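Local coordinates for iron uptake protein A2 (Synechocystis sp., PDB 2VOZ) that binds ferric iron in the periplasm and probably hands it to an ABC transporter for import into the cell, at residues S40-Y44 against N45-A49; Q72-G75 against A76-G80; L145-Y148 against E149-A152; L171-T174 against A175-I178. All blocks are in the same frame, centred on the assembly; numbering follows the deposited sequence.

Interaction 1 of 4, residues S40-Y44 against N45-A49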
loop_
_atom_site.group_PDB
_atom_site.type_symbol
_atom_site.label_atom_id
_atom_site.label_comp_id
_atom_site.label_asym_id
_atom_site.label_seq_id
_atom_site.Cartn_x
_atom_site.Cartn_y
_atom_site.Cartn_z
ATOM N N SER B 40 8.333 12.221 11.641
ATOM C CA SER B 40 9.334 11.189 11.378
ATOM C C SER B 40 9.690 11.066 9.907
ATOM O O SER B 40 8.811 11.056 9.045
ATOM C CB SER B 40 8.867 9.830 11.917
ATOM O OG SER B 40 9.915 8.888 11.701
ATOM N N SER B 41 10.986 10.937 9.618
ATOM C CA SER B 41 11.395 10.648 8.245
ATOM C C SER B 41 11.552 9.153 8.016
ATOM O O SER B 41 11.978 8.722 6.927
ATOM C CB SER B 41 12.708 11.359 7.900
ATOM O OG SER B 41 13.761 10.904 8.717
ATOM N N ARG B 42 11.228 8.388 9.053
ATOM C CA ARG B 42 11.264 6.932 8.987
ATOM C C ARG B 42 9.869 6.348 9.130
ATOM O O ARG B 42 9.157 6.619 10.109
ATOM C CB ARG B 42 12.144 6.376 10.118
ATOM C CG ARG B 42 12.003 4.856 10.278
ATOM C CD ARG B 42 11.707 4.459 11.706
ATOM N NE ARG B 42 11.108 3.127 11.778
ATOM C CZ ARG B 42 11.809 2.000 11.912
ATOM N NH1 ARG B 42 13.149 2.045 11.968
ATOM N NH2 ARG B 42 11.173 0.834 11.999
ATOM N N HIS B 43 9.481 5.494 8.201
ATOM C CA HIS B 43 8.279 4.723 8.483
ATOM C C HIS B 43 8.301 3.435 7.724
ATOM O O HIS B 43 8.540 3.402 6.540
ATOM C CB HIS B 43 7.026 5.477 8.087
ATOM C CG HIS B 43 5.759 4.758 8.455
ATOM N ND1 HIS B 43 5.120 3.893 7.591
ATOM C CD2 HIS B 43 5.031 4.762 9.595
ATOM C CE1 HIS B 43 4.040 3.411 8.183
ATOM N NE2 HIS B 43 3.964 3.923 9.399
ATOM N N TYR B 44 8.079 2.375 8.460
ATOM C CA TYR B 44 7.853 1.117 7.850
ATOM C C TYR B 44 6.449 0.761 8.280
ATOM O O TYR B 44 6.109 0.891 9.478
ATOM C CB TYR B 44 8.974 0.189 8.274
ATOM C CG TYR B 44 10.277 0.740 7.693
ATOM C CD1 TYR B 44 10.678 0.415 6.395
ATOM C CD2 TYR B 44 11.061 1.648 8.407
ATOM C CE1 TYR B 44 11.857 0.951 5.840
ATOM C CE2 TYR B 44 12.219 2.171 7.862
ATOM C CZ TYR B 44 12.614 1.813 6.594
ATOM O OH TYR B 44 13.777 2.356 6.077
ATOM N N ASN B 45 5.605 0.477 7.273
ATOM C CA ASN B 45 4.249 -0.087 7.470
ATOM C C ASN B 45 4.274 -0.892 8.724
ATOM O O ASN B 45 3.356 -0.923 9.572
ATOM C CB ASN B 45 3.909 -1.030 6.303
ATOM C CG ASN B 45 3.144 -0.336 5.234
ATOM O OD1 ASN B 45 2.768 0.845 5.389
ATOM N ND2 ASN B 45 2.887 -1.044 4.122
ATOM N N THR B 46 5.407 -1.530 8.883
ATOM C CA THR B 46 5.533 -2.369 10.037
ATOM C C THR B 46 5.462 -1.673 11.402
ATOM O O THR B 46 5.147 -2.350 12.337
ATOM C CB THR B 46 6.741 -3.380 9.887
ATOM O OG1 THR B 46 7.976 -2.690 9.724
ATOM C CG2 THR B 46 6.526 -4.361 8.713
ATOM N N ASP B 47 5.663 -0.334 11.511
ATOM C CA ASP B 47 5.626 0.469 12.785
ATOM C C ASP B 47 4.239 0.850 13.370
ATOM O O ASP B 47 4.105 1.217 14.551
ATOM C CB ASP B 47 6.290 1.846 12.550
ATOM C CG ASP B 47 7.757 1.774 12.258
ATOM O OD1 ASP B 47 8.386 0.750 12.556
ATOM O OD2 ASP B 47 8.294 2.789 11.737
ATOM N N ASP B 48 3.195 0.805 12.562
ATOM C CA ASP B 48 1.898 1.283 13.111
ATOM C C ASP B 48 1.395 0.532 14.351
ATOM O O ASP B 48 0.805 1.148 15.224
ATOM C CB ASP B 48 0.822 1.309 12.056
ATOM C CG ASP B 48 1.278 2.012 10.799
ATOM O OD1 ASP B 48 1.898 3.115 10.895
ATOM O OD2 ASP B 48 1.015 1.424 9.730
ATOM N N ALA B 49 1.621 -0.777 14.424
ATOM C CA ALA B 49 1.196 -1.502 15.608
ATOM C C ALA B 49 2.110 -1.140 16.798
ATOM O O ALA B 49 1.676 -1.137 17.947
ATOM C CB ALA B 49 1.191 -3.014 15.366
HETATM O O HOH W 1 7.414 5.446 11.709
#
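Asn45 opens the turn beside the iron-ligand residue His43: its backbone N lies 3.4 Å from His43 CE1. Thr46 OG1 rests against Tyr44 CB at 3.4 Å. Thr46 also packs on Asn45 of a second subunit, another copy of the protein.

Asp47 carries the main polar contact. Arg42 meets it side-on with two nitrogens. Arg42 NE reaches Asp47 OD2 at 2.8 Å, and Arg42 NH2 reaches Asp47 OD1, also at 2.8 Å. Each oxygen uses its syn lone pair, and the two flat groups lie only 22° apart. OD2 also takes a weak bond from Tyr44 N and one from a water that bridges to Arg42 O. Tyr44 CD2 sits 3.5 Å above the guanidinium, over its centre. Outside the turn, Arg42 makes a cation-pi contact with Phe294, and NH2 bonds to Phe294 O.

This is the loop that joins strand 35-40 to helix 48-54, and it supplies His43 and Tyr44 to the ferric site of this solute-binding protein. Were Arg42 an alanine, the Asp47 carboxylate would probably lose its countercharge and be free to turn away from the loop.

Asp48, on helix 48-54, holds His43. His43 NE2 donates to Asp48 OD1 at 2.7 Å; chi1 of -176° sets CG opposite the backbone N and carries the ring to that side. The acceptor lies in the imidazole plane, but the nitrogen stands 29° out of the carboxylate plane.

Interaction 2 of 4, residues Q72-G75 against A76-G80; sequences QSEG and ANSPG
The Glu74 carboxylate is the flat group that meets Ser78 and Pro79. Pro79 CD lies over one face of it, closest to OE1, with 3.7 Å between Pro79 CD and Glu74 OE1. Ser78 OG comes to the anti side of OE1, 18° out of the carboxylate plane, and donates a hydrogen bond of 2.8 Å to Glu74 OE1. The same OE1 is also bonded to Tyr39 OH, while OE2 pairs with Arg70.

Ser78 is the other half of the contact. Its OG stands anti to the backbone N (chi1 175°), which turns it back to the end of helix 64-74. There OG gives to Glu74 and accepts from Gly80 N at 3.2 Å, a nearly straight bond of 168°. The second bond makes an ST turn. Ser78 CB also packs on Glu74 CB at 3.6 Å.

The backbone closes at the same place. Gly75 leaves the helix with positive phi, and a side chain at this position would run into Ala76 N. Ser78 N bonds to Gly75 O at 3.2 Å, closing a beta turn over Gly75-Ser78 on the way to strand 82-86. The turn lies on the surface, away from the iron site.

Without the hydroxyl, as with an alanine at Ser78, Gly80 N is likely to lose its acceptor and Glu74 OE1 one of its donors. With Ser78 and Tyr39 on OE1 and Arg70 on OE2, the carboxylate is held at both oxygens, and its negative charge is probably stabilised in place.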
loop_
_atom_site.group_PDB
_atom_site.type_symbol
_atom_site.label_atom_id
_atom_site.label_comp_id
_atom_site.label_asym_id
_atom_site.label_seq_id
_atom_site.Cartn_x
_atom_site.Cartn_y
_atom_site.Cartn_z
ATOM N N GLN B 72 10.910 24.505 11.581
ATOM C CA GLN B 72 11.396 25.889 11.539
ATOM C C GLN B 72 10.272 26.844 11.149
ATOM O O GLN B 72 10.084 27.863 11.822
ATOM C CB GLN B 72 12.552 26.010 10.540
ATOM C CG GLN B 72 13.849 25.426 11.049
ATOM C CD GLN B 72 14.938 25.471 9.976
ATOM O OE1 GLN B 72 14.876 24.759 8.975
ATOM N NE2 GLN B 72 15.933 26.305 10.190
ATOM N N SER B 73 9.503 26.510 10.099
ATOM C CA SER B 73 8.418 27.370 9.612
ATOM C C SER B 73 7.382 27.582 10.701
ATOM O O SER B 73 6.861 28.685 10.871
ATOM C CB SER B 73 7.711 26.746 8.403
ATOM O OG SER B 73 8.099 27.348 7.183
ATOM N N GLU B 74 7.078 26.509 11.420
ATOM C CA GLU B 74 6.067 26.538 12.523
ATOM C C GLU B 74 6.479 27.399 13.709
ATOM O O GLU B 74 5.641 27.864 14.483
ATOM C CB GLU B 74 5.742 25.105 12.966
ATOM C CG GLU B 74 4.953 24.411 11.878
ATOM C CD GLU B 74 4.836 22.914 12.017
ATOM O OE1 GLU B 74 5.413 22.328 12.956
ATOM O OE2 GLU B 74 4.117 22.309 11.195
ATOM N N GLY B 75 7.775 27.582 13.861
ATOM C CA GLY B 75 8.300 28.530 14.814
ATOM C C GLY B 75 8.068 28.152 16.251
ATOM O O GLY B 75 8.007 26.947 16.604
ATOM N N ALA B 76 7.927 29.176 17.093
ATOM C CA ALA B 76 7.953 28.969 18.537
ATOM C C ALA B 76 6.762 28.199 19.088
ATOM O O ALA B 76 6.831 27.664 20.191
ATOM C CB ALA B 76 8.092 30.290 19.262
ATOM N N ASN B 77 5.679 28.109 18.333
ATOM C CA ASN B 77 4.525 27.344 18.790
ATOM C C ASN B 77 4.234 26.087 17.945
ATOM O O ASN B 77 3.065 25.685 17.739
ATOM C CB ASN B 77 3.296 28.258 18.876
ATOM C CG ASN B 77 2.856 28.755 17.523
ATOM O OD1 ASN B 77 3.624 28.721 16.563
ATOM N ND2 ASN B 77 1.593 29.176 17.423
ATOM N N SER B 78 5.303 25.488 17.404
ATOM C CA SER B 78 5.147 24.253 16.658
ATOM C C SER B 78 4.481 23.205 17.557
ATOM O O SER B 78 4.863 23.092 18.717
ATOM C CB SER B 78 6.514 23.699 16.228
ATOM O OG SER B 78 6.285 22.450 15.614
ATOM N N PRO B 79 3.505 22.430 17.023
ATOM C CA PRO B 79 2.904 21.395 17.851
ATOM C C PRO B 79 3.708 20.088 17.842
ATOM O O PRO B 79 3.248 19.106 18.399
ATOM C CB PRO B 79 1.549 21.164 17.180
ATOM C CG PRO B 79 1.769 21.427 15.764
ATOM C CD PRO B 79 2.875 22.496 15.691
ATOM N N GLY B 80 4.877 20.073 17.193
ATOM C CA GLY B 80 5.651 18.824 17.140
ATOM C C GLY B 80 6.073 18.453 18.536
ATOM O O GLY B 80 6.501 19.321 19.307
#

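Interaction 3 of 4, residues L145-Y148 against E149-A152; sequences LSTY and EALA
The backbone kinks at Ser146, is extended at Thr147, and then folds into a short 3-10 segment at residues 149-152, with Leu151 N bonded to Tyr148 O at 3.1 Å. Ala150 N is held at the start of this turn. It donates to Thr147 OG1 at 2.9 Å and more weakly to Thr147 O. OG1 lies between the backbone N and the carbonyl carbon (chi1 63°), which brings it to Ala150 N. Ala150 CB packs beside this hydroxyl and also meets Ser146 OG at 3.5 Å.

Glu149 bends at chi2 (85°) and folds back over the preceding residues. Its OE1 lies 3.4 Å from Thr147 CB and comes to the edge of the Tyr148 ring, 4.0 Å from Tyr148 CD2. The carboxylate and ring planes are 46° apart. Its oxygens have their main partners elsewhere: OE1 bonds to Asn251, and OE2 to His181 and Arg177. Tyr148 OH bonds to Arg131 O and His260 N. The Tyr148 side chain lies about 10 Å from that of the iron ligand Tyr169.

On the apolar side, Leu145 CD2 touches Leu151 CD2 at 4.1 Å. Leu145 also packs on strand 124-136, and Leu151 on that strand and helix 183-195.

Bonds from Ala150, Leu151 and Ala152 N to the carbonyls three residues back mark a 3-10 turn, set in the connection between strands 124-136 and 160-161 of this solute-binding protein.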
loop_
_atom_site.group_PDB
_atom_site.type_symbol
_atom_site.label_atom_id
_atom_site.label_comp_id
_atom_site.label_asym_id
_atom_site.label_seq_id
_atom_site.Cartn_x
_atom_site.Cartn_y
_atom_site.Cartn_z
ATOM N N LEU B 145 41.368 -7.122 2.935
ATOM C CA LEU B 145 40.552 -6.056 3.521
ATOM C C LEU B 145 40.858 -5.929 5.005
ATOM O O LEU B 145 41.191 -6.926 5.676
ATOM C CB LEU B 145 39.055 -6.390 3.314
ATOM C CG LEU B 145 38.602 -6.398 1.842
ATOM C CD1 LEU B 145 37.186 -6.879 1.747
ATOM C CD2 LEU B 145 38.757 -5.025 1.166
ATOM N N SER B 146 40.707 -4.722 5.563
ATOM C CA SER B 146 40.852 -4.549 7.013
ATOM C C SER B 146 40.035 -3.360 7.504
ATOM O O SER B 146 39.053 -3.522 8.213
ATOM C CB SER B 146 42.326 -4.362 7.421
ATOM O OG SER B 146 42.969 -3.316 6.719
ATOM N N THR B 147 40.446 -2.171 7.095
ATOM C CA THR B 147 39.898 -0.926 7.645
ATOM C C THR B 147 39.445 0.026 6.515
ATOM O O THR B 147 39.872 -0.124 5.372
ATOM C CB THR B 147 40.967 -0.155 8.461
ATOM O OG1 THR B 147 42.059 0.231 7.585
ATOM C CG2 THR B 147 41.488 -1.030 9.643
ATOM N N TYR B 148 38.612 1.012 6.839
ATOM C CA TYR B 148 38.328 2.082 5.858
ATOM C C TYR B 148 39.625 2.712 5.437
ATOM O O TYR B 148 39.794 3.042 4.268
ATOM C CB TYR B 148 37.438 3.200 6.431
ATOM C CG TYR B 148 36.215 2.664 7.116
ATOM C CD1 TYR B 148 35.117 2.227 6.385
ATOM C CD2 TYR B 148 36.170 2.581 8.505
ATOM C CE1 TYR B 148 33.975 1.688 7.055
ATOM C CE2 TYR B 148 35.052 2.052 9.189
ATOM C CZ TYR B 148 33.973 1.611 8.462
ATOM O OH TYR B 148 32.898 1.087 9.149
ATOM N N GLU B 149 40.503 2.896 6.420
ATOM C CA GLU B 149 41.753 3.647 6.235
ATOM C C GLU B 149 42.624 2.973 5.155
ATOM O O GLU B 149 43.244 3.648 4.322
ATOM C CB GLU B 149 42.475 3.751 7.579
ATOM C CG GLU B 149 41.799 4.764 8.584
ATOM C CD GLU B 149 40.651 4.172 9.415
ATOM O OE1 GLU B 149 40.110 3.102 9.065
ATOM O OE2 GLU B 149 40.240 4.800 10.412
ATOM N N ALA B 150 42.609 1.642 5.117
ATOM C CA ALA B 150 43.482 0.900 4.179
ATOM C C ALA B 150 42.988 0.949 2.754
ATOM O O ALA B 150 43.711 0.600 1.834
ATOM C CB ALA B 150 43.599 -0.579 4.620
ATOM N N LEU B 151 41.740 1.349 2.559
ATOM C CA LEU B 151 41.229 1.485 1.193
ATOM C C LEU B 151 41.873 2.640 0.406
ATOM O O LEU B 151 41.627 2.784 -0.801
ATOM C CB LEU B 151 39.711 1.626 1.182
ATOM C CG LEU B 151 38.933 0.406 1.691
ATOM C CD1 LEU B 151 37.441 0.689 1.624
ATOM C CD2 LEU B 151 39.233 -0.914 0.960
ATOM N N ALA B 152 42.689 3.420 1.102
ATOM C CA ALA B 152 43.485 4.491 0.489
ATOM C C ALA B 152 44.806 3.951 -0.082
ATOM O O ALA B 152 45.517 4.690 -0.793
ATOM C CB ALA B 152 43.751 5.618 1.516
#

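Interaction 4 of 4, residues L171-T174 against A175-I178; sequences LSLT and ASRI
Leu173 O accepts two donors from the next turn of the helix. Ser176 OG gives the shorter bond, 2.7 Å to Leu173 O, and Arg177 N gives the backbone bond, 3.2 Å to the same oxygen. Ser176 OG can reach it because its chi1 of 78° sets it between the backbone N and the carbonyl carbon.

The hydroxyl is itself gripped by Arg177. NE and NH1 of Arg177 come side-on to Ser176 OG, at 3.1 and 3.0 Å, and OG lies in the guanidinium plane. The arginine chain bends at chi2 (-50°) and chi3 (97°) to curl back over its neighbour. NH2 of Arg177 forms a salt bridge with Glu149. Leu173 CD1 packs against Ser176 OG at 4.0 Å.

On another side of helix 168-181, Ile178 CG1 lies 3.4 Å from Thr174 O, the oxygen to which Ile178 N is bonded. Ser172 OG bonds to Asp87. Helices 183-195 and 333-342 cover Thr174.

All the residues here are buried. Ser176 OG is satisfied by one bond given and two received. The two from NE and NH1, with the salt bridge to Glu149, hold the guanidinium in its rotation, and Glu149 probably balances its charge.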
loop_
_atom_site.group_PDB
_atom_site.type_symbol
_atom_site.label_atom_id
_atom_site.label_comp_id
_atom_site.label_asym_id
_atom_site.label_seq_id
_atom_site.Cartn_x
_atom_site.Cartn_y
_atom_site.Cartn_z
ATOM N N LEU B 171 28.989 11.680 4.675
ATOM C CA LEU B 171 29.364 12.808 5.529
ATOM C C LEU B 171 29.687 12.295 6.937
ATOM O O LEU B 171 30.693 12.668 7.526
ATOM C CB LEU B 171 28.216 13.824 5.612
ATOM C CG LEU B 171 28.085 14.761 4.391
ATOM C CD1 LEU B 171 26.766 15.539 4.402
ATOM C CD2 LEU B 171 29.264 15.706 4.308
ATOM N N SER B 172 28.840 11.402 7.447
ATOM C CA SER B 172 29.061 10.891 8.792
ATOM C C SER B 172 30.279 9.963 8.933
ATOM O O SER B 172 31.008 10.021 9.959
ATOM C CB SER B 172 27.767 10.244 9.330
ATOM O OG SER B 172 26.800 11.283 9.562
ATOM N N LEU B 173 30.528 9.122 7.926
ATOM C CA LEU B 173 31.717 8.287 7.966
ATOM C C LEU B 173 32.962 9.141 7.961
ATOM O O LEU B 173 33.876 8.926 8.763
ATOM C CB LEU B 173 31.749 7.295 6.826
ATOM C CG LEU B 173 32.994 6.410 6.765
ATOM C CD1 LEU B 173 33.214 5.569 8.019
ATOM C CD2 LEU B 173 32.907 5.497 5.525
ATOM N N THR B 174 32.989 10.145 7.097
ATOM C CA THR B 174 34.174 10.993 7.055
ATOM C C THR B 174 34.319 11.788 8.348
ATOM O O THR B 174 35.422 11.953 8.864
ATOM C CB THR B 174 34.100 11.930 5.877
ATOM O OG1 THR B 174 34.126 11.183 4.635
ATOM C CG2 THR B 174 35.254 12.944 5.896
ATOM N N ALA B 175 33.188 12.264 8.870
ATOM C CA ALA B 175 33.180 13.014 10.128
ATOM C C ALA B 175 33.786 12.180 11.236
ATOM O O ALA B 175 34.533 12.684 12.068
ATOM C CB ALA B 175 31.755 13.368 10.469
ATOM N N SER B 176 33.441 10.894 11.263
ATOM C CA SER B 176 34.029 10.006 12.278
ATOM C C SER B 176 35.558 9.887 12.129
ATOM O O SER B 176 36.269 9.821 13.138
ATOM C CB SER B 176 33.362 8.636 12.266
ATOM O OG SER B 176 33.812 7.820 11.210
ATOM N N ARG B 177 36.060 9.860 10.893
ATOM C CA ARG B 177 37.496 9.766 10.692
ATOM C C ARG B 177 38.159 11.056 11.171
ATOM O O ARG B 177 39.240 10.990 11.766
ATOM C CB ARG B 177 37.849 9.506 9.230
ATOM C CG ARG B 177 37.321 8.187 8.648
ATOM C CD ARG B 177 37.664 6.972 9.543
ATOM N NE ARG B 177 36.524 6.662 10.395
ATOM C CZ ARG B 177 36.420 5.556 11.140
ATOM N NH1 ARG B 177 35.316 5.346 11.848
ATOM N NH2 ARG B 177 37.427 4.687 11.172
ATOM N N ILE B 178 37.532 12.206 10.904
ATOM C CA ILE B 178 38.085 13.498 11.418
ATOM C C ILE B 178 38.154 13.484 12.968
ATOM O O ILE B 178 39.179 13.856 13.585
ATOM C CB ILE B 178 37.267 14.679 10.951
ATOM C CG1 ILE B 178 37.308 14.787 9.424
ATOM C CG2 ILE B 178 37.789 15.976 11.587
ATOM C CD1 ILE B 178 36.356 15.858 8.865
#

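How the interactions relate
From the N terminus the four contacts follow in series, and none nests in or crosses another. Interaction 1 closes the loop from strand 35-40 into helix 48-54. Interaction 2 closes the turn from helix 64-74 toward strand 82-86, its centre 23 Å from that of interaction 1. Interaction 3 lies in the connection from strand 124-136 to strand 160-161, and interaction 4 lies within helix 168-181. Only the last two touch. Glu149 OE2 of interaction 3 pairs with Arg177 NH2 of interaction 4 at 2.9 Å, and the Tyr148 ring packs on Leu173 and Arg177. Together they tie the 145-152 connection to helix 168-181, across the chain's centre from interaction 1.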